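Membrane-bound protease PH1510 (Pyrococcus horikoshii, PDB 6M4B) cleaves proteins preferentially near hydrophobic or aromatic residues, acting as a membrane-bound serine protease that degrades casein and a stomatin homolog in vitro. Local coordinates at residues Ile31-Ala34 / Glu35-Ala39; Ile95-Ala98 / Pro99-Ile103; Ile146-Glu149 / Phe150-Asp154; Lys188-Asn192 / Gly193-Thr197. The protein carries 1 engineered substitution. One frame throughout, in Å; residues are numbered along the deposited sequence.

Contact 1. Residues Ile31-Ala34 / Glu35-Ala39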
ATOM      1  N   ILE A  31     -14.863 -11.077  -0.982  1.00 45.27           N
ATOM      2  CA  ILE A  31     -14.320 -10.851   0.360  1.00 47.53           C
ATOM      3  C   ILE A  31     -15.396 -10.238   1.253  1.00 46.30           C
ATOM      4  O   ILE A  31     -15.502 -10.586   2.431  1.00 45.34           O
ATOM      5  CB  ILE A  31     -13.034  -9.985   0.313  1.00 46.12           C
ATOM      6  CG1 ILE A  31     -11.922 -10.723  -0.425  1.00 44.54           C
ATOM      7  CG2 ILE A  31     -12.554  -9.627   1.714  1.00 51.39           C
ATOM      8  CD1 ILE A  31     -10.741  -9.863  -0.840  1.00 39.52           C
ATOM      9  N   THR A  32     -16.195  -9.315   0.712  1.00 50.25           N
ATOM     10  CA  THR A  32     -17.244  -8.664   1.535  1.00 51.06           C
ATOM     11  C   THR A  32     -18.246  -9.705   2.041  1.00 45.98           C
ATOM     12  O   THR A  32     -18.572  -9.761   3.244  1.00 49.28           O
ATOM     13  CB  THR A  32     -17.993  -7.528   0.783  1.00 49.30           C
ATOM     14  OG1 THR A  32     -17.039  -6.582   0.288  1.00 50.62           O
ATOM     15  CG2 THR A  32     -18.924  -6.805   1.734  1.00 51.08           C
ATOM     16  N   ILE A  33     -18.666 -10.573   1.142  1.00 47.84           N
ATOM     17  CA  ILE A  33     -19.570 -11.662   1.515  1.00 54.97           C
ATOM     18  C   ILE A  33     -18.993 -12.481   2.671  1.00 52.81           C
ATOM     19  O   ILE A  33     -19.620 -12.632   3.709  1.00 57.19           O
ATOM     20  CB  ILE A  33     -19.888 -12.572   0.309  1.00 54.28           C
ATOM     21  CG1 ILE A  33     -20.778 -11.821  -0.679  1.00 56.46           C
ATOM     22  CG2 ILE A  33     -20.607 -13.837   0.777  1.00 57.29           C
ATOM     23  CD1 ILE A  33     -20.910 -12.480  -2.044  1.00 58.84           C
ATOM     24  N   ALA A  34     -17.769 -12.971   2.494  1.00 56.88           N
ATOM     25  CA  ALA A  34     -17.130 -13.785   3.506  1.00 49.77           C
ATOM     26  C   ALA A  34     -16.965 -13.053   4.837  1.00 45.06           C
ATOM     27  O   ALA A  34     -17.088 -13.674   5.890  1.00 44.50           O
ATOM     28  CB  ALA A  34     -15.773 -14.260   2.998  1.00 55.22           C
ATOM     29  N   GLU A  35     -16.643 -11.755   4.808  1.00 48.75           N
ATOM     30  CA  GLU A  35     -16.546 -10.925   6.051  1.00 50.87           C
ATOM     31  C   GLU A  35     -17.938 -10.778   6.719  1.00 52.16           C
ATOM     32  O   GLU A  35     -18.083 -10.964   7.916  1.00 48.19           O
ATOM     33  CB  GLU A  35     -16.056  -9.487   5.742  1.00 55.70           C
ATOM     34  CG  GLU A  35     -14.600  -9.300   5.343  1.00 58.20           C
ATOM     35  CD  GLU A  35     -14.278  -7.873   4.880  1.00 56.36           C
ATOM     36  OE1 GLU A  35     -15.103  -7.226   4.188  1.00 54.26           O
ATOM     37  OE2 GLU A  35     -13.162  -7.400   5.166  1.00 50.28           O
ATOM     38  N   GLN A  36     -18.954 -10.460   5.922  1.00 57.04           N
ATOM     39  CA  GLN A  36     -20.329 -10.344   6.450  1.00 65.33           C
ATOM     40  C   GLN A  36     -20.811 -11.614   7.121  1.00 63.78           C
ATOM     41  O   GLN A  36     -21.491 -11.510   8.129  1.00 59.16           O
ATOM     42  CB  GLN A  36     -21.319  -9.947   5.370  1.00 66.75           C
ATOM     43  CG  GLN A  36     -21.349  -8.439   5.153  1.00 67.30           C
ATOM     44  CD  GLN A  36     -21.953  -8.060   3.807  1.00 72.49           C
ATOM     45  OE1 GLN A  36     -22.473  -8.919   3.075  1.00 70.23           O
ATOM     46  NE2 GLN A  36     -21.922  -6.769   3.490  1.00 77.11           N
ATOM     47  N   ASP A  37     -20.422 -12.794   6.605  1.00 64.51           N
ATOM     48  CA  ASP A  37     -20.766 -14.083   7.254  1.00 58.37           C
ATOM     49  C   ASP A  37     -19.785 -14.532   8.350  1.00 52.89           C
ATOM     50  O   ASP A  37     -19.920 -15.631   8.860  1.00 54.52           O
ATOM     51  CB  ASP A  37     -20.979 -15.203   6.222  1.00 58.53           C
ATOM     52  CG  ASP A  37     -21.986 -14.815   5.101  1.00 70.96           C
ATOM     53  OD1 ASP A  37     -22.695 -13.785   5.232  1.00 76.26           O
ATOM     54  OD2 ASP A  37     -22.083 -15.546   4.087  1.00 66.72           O
ATOM     55  N   ASN A  38     -18.860 -13.672   8.781  1.00 57.73           N
ATOM     56  CA  ASN A  38     -17.827 -14.042   9.788  1.00 60.36           C
ATOM     57  C   ASN A  38     -17.097 -15.344   9.452  1.00 52.63           C
ATOM     58  O   ASN A  38     -16.806 -16.165  10.358  1.00 47.25           O
ATOM     59  CB  ASN A  38     -18.401 -14.165  11.219  1.00 62.32           C
ATOM     60  CG  ASN A  38     -19.059 -12.897  11.696  1.00 78.38           C
ATOM     61  OD1 ASN A  38     -20.274 -12.847  11.902  1.00 82.28           O
ATOM     62  ND2 ASN A  38     -18.268 -11.844  11.842  1.00 88.28           N
ATOM     63  N   ALA A  39     -16.771 -15.515   8.179  1.00 46.57           N
ATOM     64  CA  ALA A  39     -15.992 -16.686   7.772  1.00 45.87           C
ATOM     65  C   ALA A  39     -14.639 -16.743   8.487  1.00 43.81           C
ATOM     66  O   ALA A  39     -14.062 -15.711   8.863  1.00 46.31           O
ATOM     67  CB  ALA A  39     -15.792 -16.708   6.277  1.00 46.68           C
TER
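I31 and E35 meet on the last turns of helix 21-36, which a Schellman motif closes. The helix links strands 9-16 and 41-47 in a beta-alpha-beta unit.

The backbone bonds come first. E35 N and Q36 N donate to I31 O and T32 O in the ordinary i to i+4 pattern, and D37 N reaches I33 O. Then the ladder changes step. A39 N bonds to A34 O at 3.0 Å, and N38 N to E35 O at 2.9 Å. N38, with positive phi (50°), is the C-prime residue that makes this reversal.

One apolar pair spans the reversal. A34 CB and A39 CB lie 4.1 Å apart, and both side chains also touch Y11 and I68. Separately, the I31 CG2 methyl is in van der Waals contact with the carboxyl carbon E35 CD at 4.0 Å.

The polar ends turn to partners elsewhere. E35 pairs through OE1 with R62 in a salt bridge, and OE2 accepts from K67 N. T32 OG1 bonds to D28 O and to R62. This ties the helix to helix 53-64 and the loop after it.

T32 chi1 (-55°) sets CG2 opposite the backbone N, and this methyl sits 3.5 Å from Q36 NE2.

Contact 2. Residues Ile95-Ala98 / Pro99-Ile103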
ATOM      1  N   ILE A  95      -0.248 -18.146   1.093  1.00 29.64           N
ATOM      2  CA  ILE A  95      -0.206 -18.518  -0.294  1.00 33.40           C
ATOM      3  C   ILE A  95      -0.066 -20.010  -0.345  1.00 33.77           C
ATOM      4  O   ILE A  95       0.819 -20.567   0.301  1.00 33.75           O
ATOM      5  CB  ILE A  95       0.988 -17.883  -1.066  1.00 35.20           C
ATOM      6  CG1 ILE A  95       0.992 -16.346  -0.946  1.00 36.04           C
ATOM      7  CG2 ILE A  95       0.901 -18.251  -2.530  1.00 36.80           C
ATOM      8  CD1 ILE A  95       2.355 -15.738  -1.261  1.00 38.36           C
ATOM      9  N   ALA A  96      -0.888 -20.614  -1.175  1.00 33.74           N
ATOM     10  CA  ALA A  96      -0.783 -22.022  -1.514  1.00 35.42           C
ATOM     11  C   ALA A  96      -0.681 -22.171  -3.030  1.00 33.97           C
ATOM     12  O   ALA A  96      -1.324 -21.417  -3.786  1.00 36.76           O
ATOM     13  CB  ALA A  96      -2.005 -22.759  -1.005  1.00 34.80           C
ATOM     14  N   MET A  97       0.106 -23.141  -3.453  1.00 33.20           N
ATOM     15  CA  MET A  97       0.202 -23.501  -4.888  1.00 38.16           C
ATOM     16  C   MET A  97      -0.063 -25.009  -5.169  1.00 35.86           C
ATOM     17  O   MET A  97       0.402 -25.863  -4.455  1.00 36.42           O
ATOM     18  CB  MET A  97       1.568 -23.096  -5.445  1.00 36.83           C
ATOM     19  CG  MET A  97       1.815 -21.573  -5.478  1.00 37.68           C
ATOM     20  SD  MET A  97       3.458 -21.205  -6.094  1.00 40.60           S
ATOM     21  CE  MET A  97       3.202 -21.463  -7.843  1.00 39.75           C
ATOM     22  N   ALA A  98      -0.893 -25.283  -6.157  1.00 42.47           N
ATOM     23  CA  ALA A  98      -1.088 -26.663  -6.650  1.00 51.78           C
ATOM     24  C   ALA A  98       0.148 -27.109  -7.425  1.00 51.55           C
ATOM     25  O   ALA A  98       0.834 -26.258  -7.994  1.00 43.35           O
ATOM     26  CB  ALA A  98      -2.289 -26.726  -7.565  1.00 44.58           C
ATOM     27  N   PRO A  99       0.476 -28.421  -7.408  1.00 55.64           N
ATOM     28  CA  PRO A  99       1.624 -28.849  -8.240  1.00 54.00           C
ATOM     29  C   PRO A  99       1.317 -28.559  -9.697  1.00 51.62           C
ATOM     30  O   PRO A  99       0.125 -28.496 -10.070  1.00 49.00           O
ATOM     31  CB  PRO A  99       1.739 -30.345  -7.959  1.00 57.47           C
ATOM     32  CG  PRO A  99       1.108 -30.530  -6.599  1.00 59.49           C
ATOM     33  CD  PRO A  99      -0.035 -29.529  -6.579  1.00 59.68           C
ATOM     34  N   GLY A 100       2.370 -28.236 -10.456  1.00 49.63           N
ATOM     35  CA  GLY A 100       2.257 -27.808 -11.857  1.00 46.69           C
ATOM     36  C   GLY A 100       1.852 -26.365 -12.095  1.00 50.93           C
ATOM     37  O   GLY A 100       1.372 -26.014 -13.182  1.00 48.15           O
ATOM     38  N   THR A 101       1.999 -25.505 -11.080  1.00 53.23           N
ATOM     39  CA  THR A 101       1.611 -24.099 -11.237  1.00 47.25           C
ATOM     40  C   THR A 101       2.857 -23.254 -11.206  1.00 45.98           C
ATOM     41  O   THR A 101       3.951 -23.752 -11.014  1.00 44.53           O
ATOM     42  CB  THR A 101       0.607 -23.613 -10.162  1.00 49.54           C
ATOM     43  OG1 THR A 101       1.162 -23.803  -8.857  1.00 34.92           O
ATOM     44  CG2 THR A 101      -0.720 -24.326 -10.297  1.00 51.71           C
ATOM     45  N   SER A 102       2.685 -21.965 -11.404  1.00 44.66           N
ATOM     46  CA  SER A 102       3.821 -21.078 -11.561  1.00 48.72           C
ATOM     47  C   SER A 102       3.572 -19.751 -10.819  1.00 42.88           C
ATOM     48  O   SER A 102       2.454 -19.237 -10.782  1.00 41.91           O
ATOM     49  CB  SER A 102       3.998 -20.809 -13.061  1.00 47.70           C
ATOM     50  OG  SER A 102       5.180 -20.106 -13.270  1.00 65.42           O
ATOM     51  N   ILE A 103       4.621 -19.169 -10.265  1.00 38.84           N
ATOM     52  CA  ILE A 103       4.492 -17.810  -9.670  1.00 43.86           C
ATOM     53  C   ILE A 103       5.676 -16.945 -10.112  1.00 41.38           C
ATOM     54  O   ILE A 103       6.776 -17.443 -10.295  1.00 42.82           O
ATOM     55  CB  ILE A 103       4.347 -17.883  -8.126  1.00 37.59           C
ATOM     56  CG1 ILE A 103       4.070 -16.508  -7.527  1.00 41.25           C
ATOM     57  CG2 ILE A 103       5.581 -18.493  -7.488  1.00 40.83           C
ATOM     58  CD1 ILE A 103       3.538 -16.586  -6.119  1.00 41.57           C
TER
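A type II beta turn from A98 to T101 carries the chain out of strand 94-97 of the parallel sheet and into strand 102-104 of a small mixed sheet. At the turn, A98 O accepts two bonds, both from T101. The hydroxyl T101 OG1 donates to A98 O at 2.6 Å, in the carbonyl plane. T101 N adds only a weak bond to A98 O, 3.4 Å long with an N-H...O angle of 123°. The side chain therefore makes the stronger closure. T101 OG1 stands between its own backbone N and carbonyl carbon (chi1 58°), which turns it back to the A98 carbonyl. T101 CG2 lies 4.0 Å from A98 CB. G100 takes the positive phi of the turn.

M97 fills the inner side of the bend. Its chain bends at chi3 (77°) and brings the CE methyl to 3.3 Å from T101 OG1. M97 SD lies 3.7 Å from I103 CG2, and the two side chains cross at about a right angle. From helix 159-164, P159 touches M97 and T101, and A162 touches M97 and I103. I103 also packs on T86 and A89 of helix 84-90.

An alanine in place of T101 would probably leave A98 O with the weak backbone bond alone from this turn, and would strip M97 CE of its hydroxyl neighbour.

Strand 102-104 runs on to A105, the first residue of a substrate-binding segment. The connection belongs to the ClpP/crotonase-like fold of the protease domain.

Contact 3. Residues Ile146-Glu149 / Phe150-Asp154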
ATOM      1  N   ILE A 146      14.136 -12.872  -3.412  1.00 38.65           N
ATOM      2  CA  ILE A 146      13.446 -13.586  -4.494  1.00 41.96           C
ATOM      3  C   ILE A 146      12.372 -12.728  -5.096  1.00 40.26           C
ATOM      4  O   ILE A 146      12.243 -12.693  -6.321  1.00 39.62           O
ATOM      5  CB  ILE A 146      12.807 -14.925  -4.029  1.00 47.15           C
ATOM      6  CG1 ILE A 146      13.919 -15.938  -3.729  1.00 50.88           C
ATOM      7  CG2 ILE A 146      11.855 -15.496  -5.084  1.00 44.42           C
ATOM      8  CD1 ILE A 146      14.722 -16.399  -4.933  1.00 52.98           C
ATOM      9  N   ALA A 147      11.610 -12.039  -4.259  1.00 34.31           N
ATOM     10  CA  ALA A 147      10.549 -11.157  -4.779  1.00 38.69           C
ATOM     11  C   ALA A 147      11.119 -10.113  -5.747  1.00 38.00           C
ATOM     12  O   ALA A 147      10.538  -9.845  -6.792  1.00 39.74           O
ATOM     13  CB  ALA A 147       9.779 -10.476  -3.650  1.00 35.60           C
ATOM     14  N   GLU A 148      12.248  -9.526  -5.381  1.00 42.21           N
ATOM     15  CA  GLU A 148      12.942  -8.559  -6.251  1.00 44.41           C
ATOM     16  C   GLU A 148      13.338  -9.240  -7.567  1.00 42.79           C
ATOM     17  O   GLU A 148      13.065  -8.723  -8.634  1.00 41.20           O
ATOM     18  CB  GLU A 148      14.182  -7.975  -5.558  1.00 42.57           C
ATOM     19  CG  GLU A 148      14.916  -6.972  -6.445  1.00 49.20           C
ATOM     20  CD  GLU A 148      16.083  -6.233  -5.773  1.00 46.12           C
ATOM     21  OE1 GLU A 148      16.872  -5.634  -6.505  1.00 54.60           O
ATOM     22  OE2 GLU A 148      16.262  -6.258  -4.557  1.00 49.94           O
ATOM     23  N   GLU A 149      13.877 -10.451  -7.488  1.00 39.34           N
ATOM     24  CA  GLU A 149      14.217 -11.171  -8.708  1.00 37.84           C
ATOM     25  C   GLU A 149      13.067 -11.490  -9.625  1.00 38.86           C
ATOM     26  O   GLU A 149      13.277 -11.595 -10.837  1.00 39.58           O
ATOM     27  CB  GLU A 149      15.032 -12.406  -8.416  1.00 42.10           C
ATOM     28  CG  GLU A 149      16.341 -12.096  -7.662  1.00 43.76           C
ATOM     29  CD  GLU A 149      17.129 -13.345  -7.332  1.00 44.43           C
ATOM     30  OE1 GLU A 149      16.759 -14.416  -7.807  1.00 54.79           O
ATOM     31  OE2 GLU A 149      18.145 -13.254  -6.649  1.00 52.75           O
ATOM     32  N   PHE A 150      11.849 -11.624  -9.112  1.00 36.03           N
ATOM     33  CA  PHE A 150      10.736 -11.770 -10.021  1.00 36.25           C
ATOM     34  C   PHE A 150      10.725 -10.626 -11.049  1.00 39.91           C
ATOM     35  O   PHE A 150      10.154 -10.777 -12.129  1.00 41.07           O
ATOM     36  CB  PHE A 150       9.359 -11.747  -9.314  1.00 39.74           C
ATOM     37  CG  PHE A 150       9.079 -12.896  -8.371  1.00 38.96           C
ATOM     38  CD1 PHE A 150       9.665 -14.149  -8.529  1.00 40.33           C
ATOM     39  CD2 PHE A 150       8.205 -12.698  -7.279  1.00 39.50           C
ATOM     40  CE1 PHE A 150       9.380 -15.192  -7.670  1.00 41.08           C
ATOM     41  CE2 PHE A 150       7.903 -13.743  -6.409  1.00 40.33           C
ATOM     42  CZ  PHE A 150       8.474 -15.004  -6.620  1.00 42.69           C
ATOM     43  N   ILE A 151      11.205  -9.459 -10.644  1.00 38.11           N
ATOM     44  CA  ILE A 151      11.248  -8.298 -11.498  1.00 40.39           C
ATOM     45  C   ILE A 151      12.594  -8.271 -12.231  1.00 39.95           C
ATOM     46  O   ILE A 151      12.615  -8.231 -13.451  1.00 36.18           O
ATOM     47  CB  ILE A 151      11.040  -6.972 -10.697  1.00 40.93           C
ATOM     48  CG1 ILE A 151       9.598  -6.840 -10.253  1.00 39.10           C
ATOM     49  CG2 ILE A 151      11.432  -5.735 -11.511  1.00 41.03           C
ATOM     50  CD1 ILE A 151       9.317  -5.641  -9.380  1.00 39.38           C
ATOM     51  N   THR A 152      13.702  -8.267 -11.488  1.00 42.69           N
ATOM     52  CA  THR A 152      14.996  -7.954 -12.098  1.00 48.00           C
ATOM     53  C   THR A 152      15.491  -9.061 -13.049  1.00 52.83           C
ATOM     54  O   THR A 152      16.227  -8.781 -13.969  1.00 48.59           O
ATOM     55  CB  THR A 152      16.073  -7.728 -11.057  1.00 47.27           C
ATOM     56  OG1 THR A 152      16.180  -8.906 -10.238  1.00 47.27           O
ATOM     57  CG2 THR A 152      15.766  -6.460 -10.217  1.00 43.88           C
ATOM     58  N   LYS A 153      15.093 -10.309 -12.796  1.00 51.81           N
ATOM     59  CA  LYS A 153      15.447 -11.463 -13.613  1.00 49.25           C
ATOM     60  C   LYS A 153      14.242 -12.036 -14.329  1.00 46.90           C
ATOM     61  O   LYS A 153      14.367 -12.963 -15.096  1.00 50.00           O
ATOM     62  CB  LYS A 153      16.114 -12.504 -12.715  1.00 53.83           C
ATOM     63  CG  LYS A 153      17.486 -12.033 -12.326  1.00 56.22           C
ATOM     64  CD  LYS A 153      18.293 -12.864 -11.349  1.00 69.59           C
ATOM     65  CE  LYS A 153      19.422 -11.995 -10.785  1.00 85.15           C
ATOM     66  NZ  LYS A 153      20.715 -12.709 -10.521  1.00 92.21           N
ATOM     67  N   ASP A 154      13.064 -11.475 -14.121  1.00 46.69           N
ATOM     68  CA  ASP A 154      11.829 -12.098 -14.612  1.00 49.10           C
ATOM     69  C   ASP A 154      11.674 -13.555 -14.094  1.00 47.56           C
ATOM     70  O   ASP A 154      11.071 -14.407 -14.737  1.00 50.04           O
ATOM     71  CB  ASP A 154      11.770 -12.020 -16.158  1.00 50.41           C
ATOM     72  CG  ASP A 154      10.362 -11.946 -16.670  1.00 52.24           C
ATOM     73  OD1 ASP A 154       9.508 -11.347 -15.985  1.00 55.24           O
ATOM     74  OD2 ASP A 154      10.068 -12.488 -17.766  1.00 55.44           O
TER
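The F150 ring has the backbone carbonyl I146 O over one face, 3.7 Å above its plane and offset toward the rim. I146 CG2 touches F150 CE1 at 3.6 Å, and the neighbouring CZ is nearly as close. A147 O approaches the ring obliquely. With F150 CG anti to its carbonyl carbon (chi1 -65°), the ring leans back along the previous turn. T86, C106 and L157 pack on the same side chain from other parts of the chain.

The carboxylate of E148 is turned elsewhere, in a salt bridge with K134 of helix 123-139. Its aliphatic part stays local: E148 CG lies 3.9 Å from T152 CG2. E149 and K153 run side by side, pointing the same way. E149 OE2 and K153 NZ remain 4.7 Å apart, so their charges are near but not in contact.

These residues form the last turns of helix 144-152, in the ClpP/crotonase-like protease domain, close to the substrate-binding residues C106 and R107. F150 N donates to I146 O, with a weak second hydrogen bond to A147 O. E148 O takes two donors: T152 N at 3.0 Å and I151 N at 2.8 Å. K153 N bonds to E149 O.

D154 leaves the helix with positive phi (56°). D154 OD1 accepts from R107 N, and T152 O from R107 NH1. The helix end thereby grips R107 at its backbone and its guanidinium group. T152 OG1, close by on the exit turn, sits 3.4 Å from E149 CA.

Contact 4. Residues Lys188-Asn192 / Gly193-Thr197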
ATOM      1  N   LYS A 188       0.338 -14.564   7.607  1.00 34.67           N
ATOM      2  CA  LYS A 188       1.646 -13.966   7.452  1.00 37.55           C
ATOM      3  C   LYS A 188       1.614 -12.451   7.556  1.00 35.65           C
ATOM      4  O   LYS A 188       2.634 -11.834   7.760  1.00 33.03           O
ATOM      5  CB  LYS A 188       2.297 -14.384   6.111  1.00 39.45           C
ATOM      6  CG  LYS A 188       2.647 -15.860   5.976  1.00 45.80           C
ATOM      7  CD  LYS A 188       3.371 -16.529   7.136  1.00 46.61           C
ATOM      8  CE  LYS A 188       4.699 -15.920   7.556  1.00 50.89           C
ATOM      9  NZ  LYS A 188       5.765 -16.202   6.582  1.00 50.89           N
ATOM     10  N   ILE A 189       0.444 -11.863   7.408  1.00 37.98           N
ATOM     11  CA  ILE A 189       0.235 -10.441   7.635  1.00 35.72           C
ATOM     12  C   ILE A 189      -0.908 -10.344   8.670  1.00 39.50           C
ATOM     13  O   ILE A 189      -1.668 -11.288   8.858  1.00 37.97           O
ATOM     14  CB  ILE A 189      -0.123  -9.654   6.343  1.00 36.26           C
ATOM     15  CG1 ILE A 189      -1.371 -10.210   5.658  1.00 38.36           C
ATOM     16  CG2 ILE A 189       1.023  -9.671   5.367  1.00 37.08           C
ATOM     17  CD1 ILE A 189      -1.885  -9.364   4.492  1.00 42.15           C
ATOM     18  N   PRO A 190      -1.005  -9.229   9.378  1.00 39.92           N
ATOM     19  CA  PRO A 190      -2.071  -9.097  10.376  1.00 45.61           C
ATOM     20  C   PRO A 190      -3.491  -9.071   9.783  1.00 42.66           C
ATOM     21  O   PRO A 190      -3.688  -8.753   8.610  1.00 43.00           O
ATOM     22  CB  PRO A 190      -1.753  -7.740  11.069  1.00 48.31           C
ATOM     23  CG  PRO A 190      -0.396  -7.355  10.613  1.00 49.14           C
ATOM     24  CD  PRO A 190      -0.181  -8.013   9.278  1.00 46.77           C
ATOM     25  N   VAL A 191      -4.442  -9.457  10.593  1.00 44.44           N
ATOM     26  CA  VAL A 191      -5.884  -9.272  10.323  1.00 48.36           C
ATOM     27  C   VAL A 191      -6.273  -8.325  11.441  1.00 50.82           C
ATOM     28  O   VAL A 191      -6.120  -8.719  12.617  1.00 54.49           O
ATOM     29  CB  VAL A 191      -6.668 -10.600  10.424  1.00 51.18           C
ATOM     30  CG1 VAL A 191      -8.167 -10.397  10.184  1.00 53.07           C
ATOM     31  CG2 VAL A 191      -6.131 -11.589   9.423  1.00 50.86           C
ATOM     32  N   ASN A 192      -6.651  -7.075  11.090  1.00 60.60           N
ATOM     33  CA  ASN A 192      -6.847  -5.931  12.063  1.00 60.96           C
ATOM     34  C   ASN A 192      -5.901  -5.984  13.259  1.00 59.05           C
ATOM     35  O   ASN A 192      -6.337  -6.135  14.408  1.00 60.02           O
ATOM     36  CB  ASN A 192      -8.300  -5.854  12.578  1.00 67.72           C
ATOM     37  CG  ASN A 192      -9.312  -5.586  11.468  1.00 82.72           C
ATOM     38  OD1 ASN A 192      -9.230  -4.613  10.671  1.00 77.97           O
ATOM     39  ND2 ASN A 192     -10.320  -6.447  11.433  1.00 85.11           N
ATOM     40  N   GLY A 193      -4.603  -5.962  12.961  1.00 57.48           N
ATOM     41  CA  GLY A 193      -3.543  -5.853  13.964  1.00 54.40           C
ATOM     42  C   GLY A 193      -3.096  -7.117  14.673  1.00 60.44           C
ATOM     43  O   GLY A 193      -2.159  -7.049  15.482  1.00 63.15           O
ATOM     44  N   ARG A 194      -3.714  -8.274  14.373  1.00 57.16           N
ATOM     45  CA  ARG A 194      -3.326  -9.541  15.005  1.00 55.91           C
ATOM     46  C   ARG A 194      -2.944 -10.600  13.960  1.00 48.28           C
ATOM     47  O   ARG A 194      -3.627 -10.776  12.935  1.00 45.38           O
ATOM     48  CB  ARG A 194      -4.481 -10.150  15.827  1.00 74.08           C
ATOM     49  CG  ARG A 194      -5.117  -9.318  16.936  1.00 88.26           C
ATOM     50  CD  ARG A 194      -5.460 -10.193  18.140  1.00102.37           C
ATOM     51  NE  ARG A 194      -4.239 -10.792  18.727  1.00114.79           N
ATOM     52  CZ  ARG A 194      -4.155 -11.980  19.350  1.00117.56           C
ATOM     53  NH1 ARG A 194      -5.222 -12.767  19.498  1.00120.00           N
ATOM     54  NH2 ARG A 194      -2.980 -12.396  19.826  1.00104.34           N
ATOM     55  N   TYR A 195      -1.935 -11.387  14.264  1.00 42.51           N
ATOM     56  CA  TYR A 195      -1.621 -12.532  13.467  1.00 45.53           C
ATOM     57  C   TYR A 195      -2.464 -13.731  13.935  1.00 50.20           C
ATOM     58  O   TYR A 195      -2.054 -14.482  14.817  1.00 61.05           O
ATOM     59  CB  TYR A 195      -0.132 -12.809  13.526  1.00 43.06           C
ATOM     60  CG  TYR A 195       0.716 -11.689  12.983  1.00 41.74           C
ATOM     61  CD1 TYR A 195       1.099 -11.663  11.629  1.00 43.75           C
ATOM     62  CD2 TYR A 195       1.173 -10.671  13.815  1.00 41.43           C
ATOM     63  CE1 TYR A 195       1.896 -10.650  11.110  1.00 38.16           C
ATOM     64  CE2 TYR A 195       2.004  -9.674  13.317  1.00 45.98           C
ATOM     65  CZ  TYR A 195       2.336  -9.665  11.948  1.00 41.94           C
ATOM     66  OH  TYR A 195       3.091  -8.683  11.451  1.00 42.21           O
ATOM     67  N   VAL A 196      -3.582 -13.943  13.249  1.00 47.72           N
ATOM     68  CA  VAL A 196      -4.566 -14.983  13.546  1.00 46.23           C
ATOM     69  C   VAL A 196      -4.057 -16.380  13.225  1.00 39.61           C
ATOM     70  O   VAL A 196      -3.465 -16.591  12.191  1.00 42.69           O
ATOM     71  CB  VAL A 196      -5.876 -14.690  12.726  1.00 47.15           C
ATOM     72  CG1 VAL A 196      -6.865 -15.822  12.845  1.00 56.83           C
ATOM     73  CG2 VAL A 196      -6.543 -13.427  13.236  1.00 50.88           C
ATOM     74  N   THR A 197      -4.317 -17.351  14.098  1.00 42.82           N
ATOM     75  CA  THR A 197      -4.028 -18.772  13.824  1.00 44.02           C
ATOM     76  C   THR A 197      -5.211 -19.389  13.078  1.00 40.35           C
ATOM     77  O   THR A 197      -6.314 -19.282  13.530  1.00 43.03           O
ATOM     78  CB  THR A 197      -3.692 -19.541  15.121  1.00 47.10           C
ATOM     79  OG1 THR A 197      -2.514 -18.984  15.702  1.00 42.39           O
ATOM     80  CG2 THR A 197      -3.408 -21.053  14.841  1.00 44.14           C
TER
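V191 and R194 form an antiparallel hydrogen-bonded pair, a single bridge closed by a type I' turn. V191 N donates to R194 O at 2.8 Å and almost straight (177°). R194 N returns a bond to V191 O at 3.0 Å. N192 and G193 hold the corner, both with positive phi; at G193 it is 83°, which by itself favours glycine. P190 CA also makes a CA-H...O contact with R194 O.

This tight turn with its single bridge lies in the loop between helix 175-182 and strand 204-207. It reaches the dimer partner: Y195 makes a cation-pi contact with K124 of the second subunit, the active-site proton donor/acceptor, and P190 and Y195 pack on I125 of that subunit.

P190 and Y195 lie side by side. P190 CG sits over a face of the Y195 ring, 4.3 Å from its centroid, in a CH-pi contact. K188 O comes to the ring edge, 3.6 Å from Y195 CE1. An alanine at Y195 would probably uncover the P190 ring and take the cation-pi partner from K124 of the second subunit. One residue beyond Y195, V196 CG2 touches V191 CB at 4.0 Å.

Overall arrangement
The four contacts follow one another along the chain, each closing before the next opens. Contact 1 ends helix 21-36, which connects strands 9-16 and 41-47 of the six-stranded parallel sheet along the chain. Contact 2 leaves strand 94-97 of that sheet for the small mixed sheet. Contact 3 ends helix 144-152. Contacts 2 and 3 have centres 17 Å apart and come within about 4 Å at their nearest atoms, beside the substrate-binding residues that start at A105. Contacts 1 and 3 lie 34 Å apart between centres, on opposite sides of the chain's centre. Contact 4, 16 Å from contact 1 between centres, meets the second subunit. Thus contacts 2 and 3 border the active-site region, while contact 4 takes part in the dimer interface.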